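Putative glycoside hydrolase (Parabacteroides distasonis ATCC 8503, PDB 3GYC) is a putative glycoside hydrolase of the cellulase-like family, probably cleaving glycosidic bonds in a carbohydrate substrate that remains unidentified. Local coordinates at residues Q91-P94 against N95-F99; L27-W31 against P32-Y36; T367-I370 against R371-L375; S346-G350 against P351-G355. All blocks are in the same frame, centred on the assembly; numbering follows the deposited sequence. Where two conformers were deposited one is given.

Interaction 1: residues Q91-P94 against N95-F99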
# COMPACT_ATOMS: atom_id res chain seq x y z
N GLN A 91 -17.37 7.83 -9.49
CA GLN A 91 -18.30 6.73 -9.75
C GLN A 91 -17.39 5.49 -9.85
O GLN A 91 -16.53 5.36 -10.76
CB GLN A 91 -19.15 6.95 -11.00
CG GLN A 91 -20.14 5.85 -11.18
CD GLN A 91 -20.91 5.90 -12.48
OE1 GLN A 91 -21.32 6.95 -12.95
NE2 GLN A 91 -21.18 4.73 -13.01
N VAL A 92 -17.57 4.56 -8.92
CA VAL A 92 -16.62 3.45 -8.76
C VAL A 92 -16.78 2.34 -9.79
O VAL A 92 -15.79 1.86 -10.31
CB VAL A 92 -16.59 2.92 -7.32
CG1 VAL A 92 -15.49 1.89 -7.12
CG2 VAL A 92 -16.37 4.06 -6.33
N GLN A 93 -18.01 1.96 -10.11
CA GLN A 93 -18.26 0.98 -11.16
C GLN A 93 -19.08 1.66 -12.25
O GLN A 93 -19.99 2.44 -11.93
CB GLN A 93 -18.99 -0.26 -10.64
CG GLN A 93 -18.20 -1.20 -9.77
CD GLN A 93 -17.13 -2.00 -10.53
OE1 GLN A 93 -16.69 -1.61 -11.63
NE2 GLN A 93 -16.72 -3.13 -9.95
N PRO A 94 -18.82 1.32 -13.52
CA PRO A 94 -17.87 0.30 -14.05
C PRO A 94 -16.39 0.70 -14.13
O PRO A 94 -15.58 -0.07 -14.66
CB PRO A 94 -18.43 0.01 -15.46
CG PRO A 94 -19.05 1.34 -15.87
CD PRO A 94 -19.66 1.90 -14.59
N ASN A 95 -16.03 1.89 -13.67
CA ASN A 95 -14.62 2.36 -13.69
C ASN A 95 -13.61 1.36 -13.12
O ASN A 95 -12.56 1.15 -13.75
CB ASN A 95 -14.44 3.71 -13.00
CG ASN A 95 -14.77 4.87 -13.91
OD1 ASN A 95 -14.81 4.69 -15.12
ND2 ASN A 95 -15.01 6.09 -13.32
N LEU A 96 -13.95 0.68 -12.03
CA LEU A 96 -13.03 -0.29 -11.45
C LEU A 96 -12.82 -1.44 -12.42
O LEU A 96 -11.67 -1.81 -12.72
CB LEU A 96 -13.49 -0.77 -10.08
CG LEU A 96 -12.67 -1.88 -9.43
CD1 LEU A 96 -11.17 -1.45 -9.22
CD2 LEU A 96 -13.32 -2.39 -8.14
N ASN A 97 -13.91 -2.00 -12.92
CA ASN A 97 -13.77 -3.12 -13.85
C ASN A 97 -13.08 -2.71 -15.16
O ASN A 97 -12.35 -3.53 -15.77
CB ASN A 97 -15.10 -3.82 -14.06
CG ASN A 97 -15.50 -4.70 -12.85
OD1 ASN A 97 -14.88 -4.68 -11.78
ND2 ASN A 97 -16.53 -5.48 -13.05
N LEU A 98 -13.30 -1.45 -15.58
CA LEU A 98 -12.61 -0.91 -16.77
C LEU A 98 -11.12 -0.86 -16.52
O LEU A 98 -10.35 -1.32 -17.33
CB LEU A 98 -13.15 0.46 -17.23
CG LEU A 98 -14.50 0.43 -17.97
CD1 LEU A 98 -15.18 1.86 -18.10
CD2 LEU A 98 -14.42 -0.24 -19.33
N PHE A 99 -10.73 -0.28 -15.39
CA PHE A 99 -9.34 -0.21 -14.99
C PHE A 99 -8.70 -1.60 -14.87
O PHE A 99 -7.57 -1.82 -15.38
CB PHE A 99 -9.21 0.57 -13.68
CG PHE A 99 -7.77 0.75 -13.23
CD1 PHE A 99 -6.99 1.73 -13.84
CD2 PHE A 99 -7.20 -0.10 -12.31
CE1 PHE A 99 -5.67 1.89 -13.48
CE2 PHE A 99 -5.89 0.08 -11.95
CZ PHE A 99 -5.12 1.07 -12.57
O HOH W 1 -17.67 4.46 -12.80

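Interaction 2: residues L27-W31 against P32-Y36. With EDO (1,2-ethanediol), chain D.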
# COMPACT_ATOMS: atom_id res chain seq x y z
N LEU A 27 -8.61 6.63 -9.44
CA LEU A 27 -9.98 7.03 -9.73
C LEU A 27 -10.16 8.54 -9.55
O LEU A 27 -10.88 9.16 -10.34
CB LEU A 27 -10.94 6.27 -8.80
CG LEU A 27 -12.43 6.45 -9.05
CD1 LEU A 27 -12.77 6.04 -10.50
CD2 LEU A 27 -13.25 5.66 -7.95
N GLU A 28 -9.52 9.12 -8.54
CA GLU A 28 -9.74 10.53 -8.18
C GLU A 28 -9.00 11.58 -8.96
O GLU A 28 -9.53 12.66 -9.16
CB GLU A 28 -9.42 10.72 -6.71
CG GLU A 28 -10.51 10.10 -5.87
CD GLU A 28 -10.27 10.22 -4.38
OE1 GLU A 28 -9.87 11.30 -3.92
OE2 GLU A 28 -10.60 9.25 -3.65
N ARG A 29 -7.78 11.26 -9.38
CA ARG A 29 -6.91 12.27 -10.01
C ARG A 29 -7.06 12.30 -11.47
O ARG A 29 -6.16 11.90 -12.25
CB ARG A 29 -5.46 12.03 -9.57
CG ARG A 29 -5.23 12.33 -8.12
CD ARG A 29 -3.71 12.44 -7.80
NE ARG A 29 -3.09 13.62 -8.43
CZ ARG A 29 -2.98 14.82 -7.89
NH1 ARG A 29 -3.53 15.14 -6.73
NH2 ARG A 29 -2.42 15.80 -8.59
N ARG A 30 -8.27 12.71 -11.86
CA ARG A 30 -8.62 12.70 -13.27
C ARG A 30 -9.20 14.03 -13.78
O ARG A 30 -9.84 14.08 -14.81
CB ARG A 30 -9.53 11.51 -13.54
CG ARG A 30 -8.99 10.21 -12.96
CD ARG A 30 -9.85 9.05 -13.39
NE ARG A 30 -9.56 8.61 -14.77
CZ ARG A 30 -10.41 7.99 -15.57
NH1 ARG A 30 -11.67 7.81 -15.23
NH2 ARG A 30 -9.99 7.54 -16.73
N TRP A 31 -8.91 15.11 -13.06
CA TRP A 31 -9.16 16.47 -13.52
C TRP A 31 -7.94 16.80 -14.38
O TRP A 31 -6.97 16.08 -14.34
CB TRP A 31 -9.30 17.46 -12.34
CG TRP A 31 -8.13 17.62 -11.46
CD1 TRP A 31 -7.10 18.48 -11.65
CD2 TRP A 31 -7.86 16.93 -10.25
NE1 TRP A 31 -6.20 18.36 -10.66
CE2 TRP A 31 -6.63 17.42 -9.77
CE3 TRP A 31 -8.49 15.90 -9.55
CZ2 TRP A 31 -6.04 16.96 -8.62
CZ3 TRP A 31 -7.91 15.44 -8.37
CH2 TRP A 31 -6.70 15.97 -7.92
N PRO A 32 -7.98 17.91 -15.14
CA PRO A 32 -6.90 18.23 -16.08
C PRO A 32 -5.54 18.26 -15.46
O PRO A 32 -5.33 18.97 -14.48
CB PRO A 32 -7.32 19.60 -16.64
CG PRO A 32 -8.81 19.54 -16.56
CD PRO A 32 -9.10 18.86 -15.28
N GLY A 33 -4.64 17.46 -16.04
CA GLY A 33 -3.27 17.37 -15.59
C GLY A 33 -3.04 16.65 -14.28
O GLY A 33 -1.91 16.57 -13.80
N ALA A 34 -4.06 16.01 -13.73
CA ALA A 34 -3.96 15.40 -12.38
C ALA A 34 -3.11 14.11 -12.37
O ALA A 34 -2.61 13.69 -11.35
CB ALA A 34 -5.34 15.18 -11.78
N GLY A 35 -2.93 13.51 -13.55
CA GLY A 35 -2.09 12.36 -13.68
C GLY A 35 -2.69 11.10 -14.20
O GLY A 35 -2.00 10.35 -14.87
N TYR A 36 -3.98 10.87 -13.91
CA TYR A 36 -4.63 9.62 -14.24
C TYR A 36 -5.84 9.70 -15.17
O TYR A 36 -6.65 8.80 -15.20
CB TYR A 36 -4.98 8.88 -12.96
CG TYR A 36 -3.82 8.60 -12.08
CD1 TYR A 36 -3.29 9.60 -11.25
CD2 TYR A 36 -3.23 7.34 -12.05
CE1 TYR A 36 -2.20 9.34 -10.39
CE2 TYR A 36 -2.14 7.08 -11.20
CZ TYR A 36 -1.62 8.08 -10.41
OH TYR A 36 -0.53 7.79 -9.61
C1 EDO D . -3.04 19.59 -7.43
O1 EDO D . -2.45 18.66 -8.36
C2 EDO D . -2.78 19.14 -6.02
O2 EDO D . -2.95 17.72 -5.83
O HOH W 2 -0.55 16.26 -11.07

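Interaction 3: residues T367-I370 against R371-L375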
# COMPACT_ATOMS: atom_id res chain seq x y z
N THR A 367 13.28 -2.48 -11.30
CA THR A 367 12.26 -3.49 -11.58
C THR A 367 12.90 -4.74 -12.15
O THR A 367 12.42 -5.85 -11.86
CB THR A 367 11.11 -2.98 -12.44
OG1 THR A 367 11.61 -2.54 -13.70
CG2 THR A 367 10.39 -1.84 -11.70
N SER A 368 13.99 -4.60 -12.91
CA SER A 368 14.72 -5.78 -13.40
C SER A 368 15.23 -6.59 -12.19
O SER A 368 15.09 -7.80 -12.14
CB SER A 368 15.89 -5.39 -14.30
OG SER A 368 16.45 -6.55 -14.93
N ILE A 369 15.83 -5.92 -11.22
CA ILE A 369 16.34 -6.61 -10.04
C ILE A 369 15.23 -7.32 -9.26
O ILE A 369 15.38 -8.49 -8.85
CB ILE A 369 17.08 -5.63 -9.12
CG1 ILE A 369 18.45 -5.25 -9.72
CG2 ILE A 369 17.28 -6.24 -7.72
CD1 ILE A 369 19.00 -3.91 -9.18
N ILE A 370 14.10 -6.63 -9.09
CA ILE A 370 12.98 -7.16 -8.33
C ILE A 370 12.45 -8.41 -8.99
O ILE A 370 12.31 -9.46 -8.35
CB ILE A 370 11.84 -6.17 -8.24
CG1 ILE A 370 12.17 -5.01 -7.31
CG2 ILE A 370 10.55 -6.90 -7.76
CD1 ILE A 370 11.27 -3.77 -7.57
N ARG A 371 12.17 -8.31 -10.29
CA ARG A 371 11.55 -9.41 -11.02
C ARG A 371 12.46 -10.63 -11.30
O ARG A 371 11.97 -11.69 -11.66
CB ARG A 371 10.90 -8.88 -12.29
CG ARG A 371 9.74 -7.94 -11.93
CD ARG A 371 9.24 -7.18 -13.13
NE ARG A 371 8.84 -8.08 -14.20
CZ ARG A 371 8.24 -7.69 -15.32
NH1 ARG A 371 7.96 -6.40 -15.55
NH2 ARG A 371 7.90 -8.60 -16.21
N SER A 372 13.75 -10.47 -11.08
CA SER A 372 14.70 -11.57 -11.25
C SER A 372 15.24 -12.02 -9.88
O SER A 372 16.14 -12.82 -9.83
CB SER A 372 15.84 -11.14 -12.16
OG SER A 372 16.60 -10.15 -11.50
N SER A 373 14.70 -11.51 -8.77
CA SER A 373 15.14 -11.98 -7.47
C SER A 373 14.51 -13.35 -7.13
O SER A 373 13.31 -13.53 -7.26
CB SER A 373 14.84 -10.95 -6.38
OG SER A 373 15.59 -9.77 -6.61
N PRO A 374 15.33 -14.35 -6.78
CA PRO A 374 14.77 -15.64 -6.36
C PRO A 374 14.07 -15.55 -5.00
O PRO A 374 14.48 -14.79 -4.14
CB PRO A 374 16.01 -16.52 -6.23
CG PRO A 374 17.12 -15.61 -6.04
CD PRO A 374 16.80 -14.35 -6.73
N LEU A 375 13.02 -16.35 -4.82
CA LEU A 375 12.25 -16.42 -3.57
C LEU A 375 12.86 -17.44 -2.59
O LEU A 375 13.41 -18.44 -3.01
CB LEU A 375 10.80 -16.83 -3.87
CG LEU A 375 9.96 -15.79 -4.63
CD1 LEU A 375 8.58 -16.35 -4.94
CD2 LEU A 375 9.87 -14.56 -3.80

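Interaction 4: residues S346-G350 against P351-G355. With EDO (1,2-ethanediol), chain C.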
# COMPACT_ATOMS: atom_id res chain seq x y z
N SER A 346 9.01 2.87 -4.44
CA SER A 346 8.56 3.93 -3.50
C SER A 346 7.07 4.15 -3.55
O SER A 346 6.42 3.69 -4.49
CB SER A 346 9.24 5.27 -3.82
OG SER A 346 8.63 5.94 -4.90
N ASN A 347 6.52 4.92 -2.59
CA ASN A 347 5.13 5.34 -2.63
C ASN A 347 4.90 6.64 -3.46
O ASN A 347 3.88 7.28 -3.28
CB ASN A 347 4.44 5.42 -1.24
CG ASN A 347 5.15 6.36 -0.23
OD1 ASN A 347 6.28 6.19 0.03
ND2 ASN A 347 4.43 7.28 0.38
N PHE A 348 5.84 6.98 -4.35
CA PHE A 348 5.73 8.14 -5.24
C PHE A 348 5.81 7.67 -6.68
O PHE A 348 6.13 8.44 -7.57
CB PHE A 348 6.85 9.16 -4.93
CG PHE A 348 6.95 9.49 -3.47
CD1 PHE A 348 5.92 10.13 -2.83
CD2 PHE A 348 8.05 9.12 -2.72
CE1 PHE A 348 5.99 10.38 -1.47
CE2 PHE A 348 8.11 9.35 -1.37
CZ PHE A 348 7.08 10.02 -0.75
N CYS A 349 5.51 6.38 -6.87
CA CYS A 349 5.68 5.73 -8.12
C CYS A 349 4.41 5.86 -8.99
O CYS A 349 3.78 4.85 -9.36
CB CYS A 349 6.03 4.29 -7.87
SG CYS A 349 6.71 3.52 -9.33
N GLY A 350 4.13 7.08 -9.39
CA GLY A 350 2.98 7.40 -10.21
C GLY A 350 3.16 8.71 -10.96
O GLY A 350 4.02 9.51 -10.61
N PRO A 351 2.30 8.96 -11.96
CA PRO A 351 2.48 10.08 -12.86
C PRO A 351 2.33 11.49 -12.27
O PRO A 351 2.87 12.44 -12.85
CB PRO A 351 1.49 9.77 -13.99
CG PRO A 351 0.52 8.85 -13.43
CD PRO A 351 1.22 8.05 -12.42
N GLN A 352 1.75 11.65 -11.09
CA GLN A 352 1.69 12.96 -10.46
C GLN A 352 2.97 13.36 -9.69
O GLN A 352 3.04 14.45 -9.17
CB GLN A 352 0.47 13.10 -9.53
CG GLN A 352 0.54 12.41 -8.13
CD GLN A 352 0.21 10.93 -8.08
OE1 GLN A 352 0.64 10.11 -8.93
NE2 GLN A 352 -0.57 10.57 -7.05
N PHE A 353 3.95 12.46 -9.58
CA PHE A 353 5.23 12.75 -8.92
C PHE A 353 6.23 12.75 -10.06
O PHE A 353 6.96 11.78 -10.26
CB PHE A 353 5.54 11.71 -7.83
CG PHE A 353 4.52 11.64 -6.76
CD1 PHE A 353 4.44 12.66 -5.80
CD2 PHE A 353 3.60 10.58 -6.70
CE1 PHE A 353 3.49 12.61 -4.80
CE2 PHE A 353 2.63 10.53 -5.70
CZ PHE A 353 2.58 11.55 -4.75
N ALA A 354 6.21 13.84 -10.83
CA ALA A 354 7.03 13.96 -12.02
C ALA A 354 8.51 13.69 -11.73
O ALA A 354 9.21 13.02 -12.53
CB ALA A 354 6.84 15.36 -12.67
N GLY A 355 8.96 14.15 -10.57
CA GLY A 355 10.34 14.01 -10.15
C GLY A 355 10.80 12.57 -9.93
O GLY A 355 11.99 12.27 -10.05
C1 EDO C . 3.74 17.55 -10.30
O1 EDO C . 4.25 18.89 -10.66
C2 EDO C . 2.23 17.36 -10.42
O2 EDO C . 1.55 17.27 -9.15

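Interaction 1: residues Q91-P94 against N95-F99
Gln93 folds its side chain back over the first turn of helix 95-105 and meets Asn97 with both ends of its amide. Its OE1 takes the backbone N of Asn97 at 3.1 Å. Its NE2 donates a hydrogen bond to Asn97 OD1 at 3.0 Å, arriving above the carbonyl plane rather than on a lone pair, since the two amides stand nearly square (85°). A bend at chi2 (-72°) brings the Gln93 amide round to this position. Packing is close on this inner side: Leu96 CB lies 3.7 Å from Gln93 OE1, and Val92 O receives Leu96 N at 2.8 Å. Pro94, which follows a cis peptide bond, accepts Leu98 N at its O in the same way.

The solvent side is looser. Asn95 ND2 makes a weak, bent bond to Gln91 O (3.1 Å, 126°), a water links Gln91 O with Asn95 N, and the exposed Pro94 CG merely grazes Leu98 CD1 at 4.5 Å.

Helix 130-146 backs the tight side, with Ser143 bonding both amides. The turn thus leads from strand 88-90 into helix 95-105, with Leu96 set between Ile63 of helix 60-65 and Ile140 and Ile144 of helix 130-146.

Interaction 2: residues L27-W31 against P32-Y36
Arg29 and Trp31 both meet Ala34; the chain has left helix 25-28 at Arg29 and then doubles back through a type II beta turn from Trp31 to Ala34. Followed outward, the Arg29 side chain first meets Tyr36: its CB rests 3.7 Å from Tyr36 CD1, meeting that ring obliquely. CD passes the Ala34 carbonyl, and a bend at chi3 (67°) swings the guanidinium round so that NE donates to Ala34 O at 3.0 Å. At the tip, NH1 bonds O2 of a 1,2-ethanediol almost straight (2.8 Å, 170°) and also meets Gly83 O. NH2 donates to the diol O1 at 2.9 Å and to a water that returns to Gly33 O. One face of the guanidinium has Trp31 CZ2 above it, toward the rim.

The Trp31 ring is itself packed by Ala34: CB sits 3.3 Å from the five-membered ring centroid and only 13° off its normal, a close CH-pi contact. Arg30 heads the other way; its NE gives a bond to Tyr36 O at 2.9 Å, and its guanidinium makes a cation-pi contact with Trp39. Tyr36 N to Arg29 O closes the backbone. Gly33, with positive phi, suits the turn.

Arg29 thus brings a buried positive charge chiefly to neutral acceptors: carbonyls, a water and the diol, which in turn bonds the Asp81 carboxylate. The diol is probably from the crystallisation liquor, yet it may mark a small polar pocket in which Asp81 helps to balance the arginine.

Interaction 3: residues T367-I370 against R371-L375
Ser372 and Ser373 turn their hydroxyls back onto carbonyls in the last turn of helix 360-371, side-chain-to-backbone bonds at the C-terminal end of a helix in a TIM-barrel-type fold.

Backbone bonds come first. Arg371 N still makes a regular helical bond to Thr367 O (2.9 Å). One residue on, the pattern breaks up: Ser372 N is shared weakly between Ser368 O and Ile369 O, and Ser373 N shortens its reach to Ile370 O at 3.2 Å, approaching from above the carbonyl plane.

The hydroxyls supplement these failing bonds. Ser372 OG lies between its own backbone N and carbonyl carbon (chi1 67°), which points it back to Ser368 O at 2.9 Å. Ser373 OG likewise donates to Ile369 O. With an alanine in place of Ser373, Ile369 O would probably keep only the weak bond from Ser372 N among these residues, and the exit from the helix would be held less firmly.

The remaining contacts are van der Waals. Arg371 lays CB and CG alongside Thr367 O, sending its tip to Gly50 O, while Ile370 packs inward on Ala18 and Val343 of the barrel strands. The shorter of the two hydroxyl bonds is that of Ser373 OG, 2.6 Å from Ile369 O and above the plane of that carbonyl.

Interaction 4: residues S346-G350 against P351-G355
Phe348 turns the edge of its ring onto the face of Phe353 in a T-shaped pair, with centroids 5.4 Å apart and planes at 73°. Phe348 CD1 stands over the centre of the Phe353 ring, and Phe348 CB adds a CH-pi contact 4.2 Å from its centroid. Phe353 CG, anti to its own carbonyl carbon (chi1 -60°), brings the ring face there. Phe348 O lies 3.3 Å from Phe353 CB. On the opposite face of Phe353, Gln352 CG sits toward the rim, and the Trp82 ring also meets that of Phe353. With an alanine at Phe353, the Phe348 edge would probably lose the face it rests on, and a gap would open beside it.

One step out, a type I beta turn from Gly350 is closed by Phe353 N to Gly350 O at 3.1 Å, and an ST turn holds Phe348 N on Ser346 OG at 3.0 Å. Gly350 leaves room, since a side chain there would clash with Gln352 OE1. That amide is held by Tyr36 OH at OE1 and Asp81 O at NE2. Farther out, the Asp314 carboxylate takes the backbone N of Ala354 and of Gly355 where helix 354-357 begins.

A buried aromatic pair thus holds together by dispersion and weakly polar ring hydrogens over a pi face, while the Gln352 amide and the Gly350 carbonyl beside it have hydrogen-bonding partners.

All four contacts are local turns that follow one another in series along the chain, none enclosing or crossing another. From the N terminus, interaction 2 closes the turn leaving helix 25-28, interaction 1 the entry to helix 95-105, interaction 4 the loop between strand 340-343 and helix 354-357, and interaction 3 the exit from helix 360-371. Folding brings three of them together. Leu27 of interaction 2 packs on Val92 and Asn95 of interaction 1, while Pro351 of interaction 4 lies against Gly35 and Tyr36 of interaction 2. Early and late parts of the barrel thus meet through 27-36. Interaction 3 stays apart, its nearest atoms about 7 Å from interaction 4.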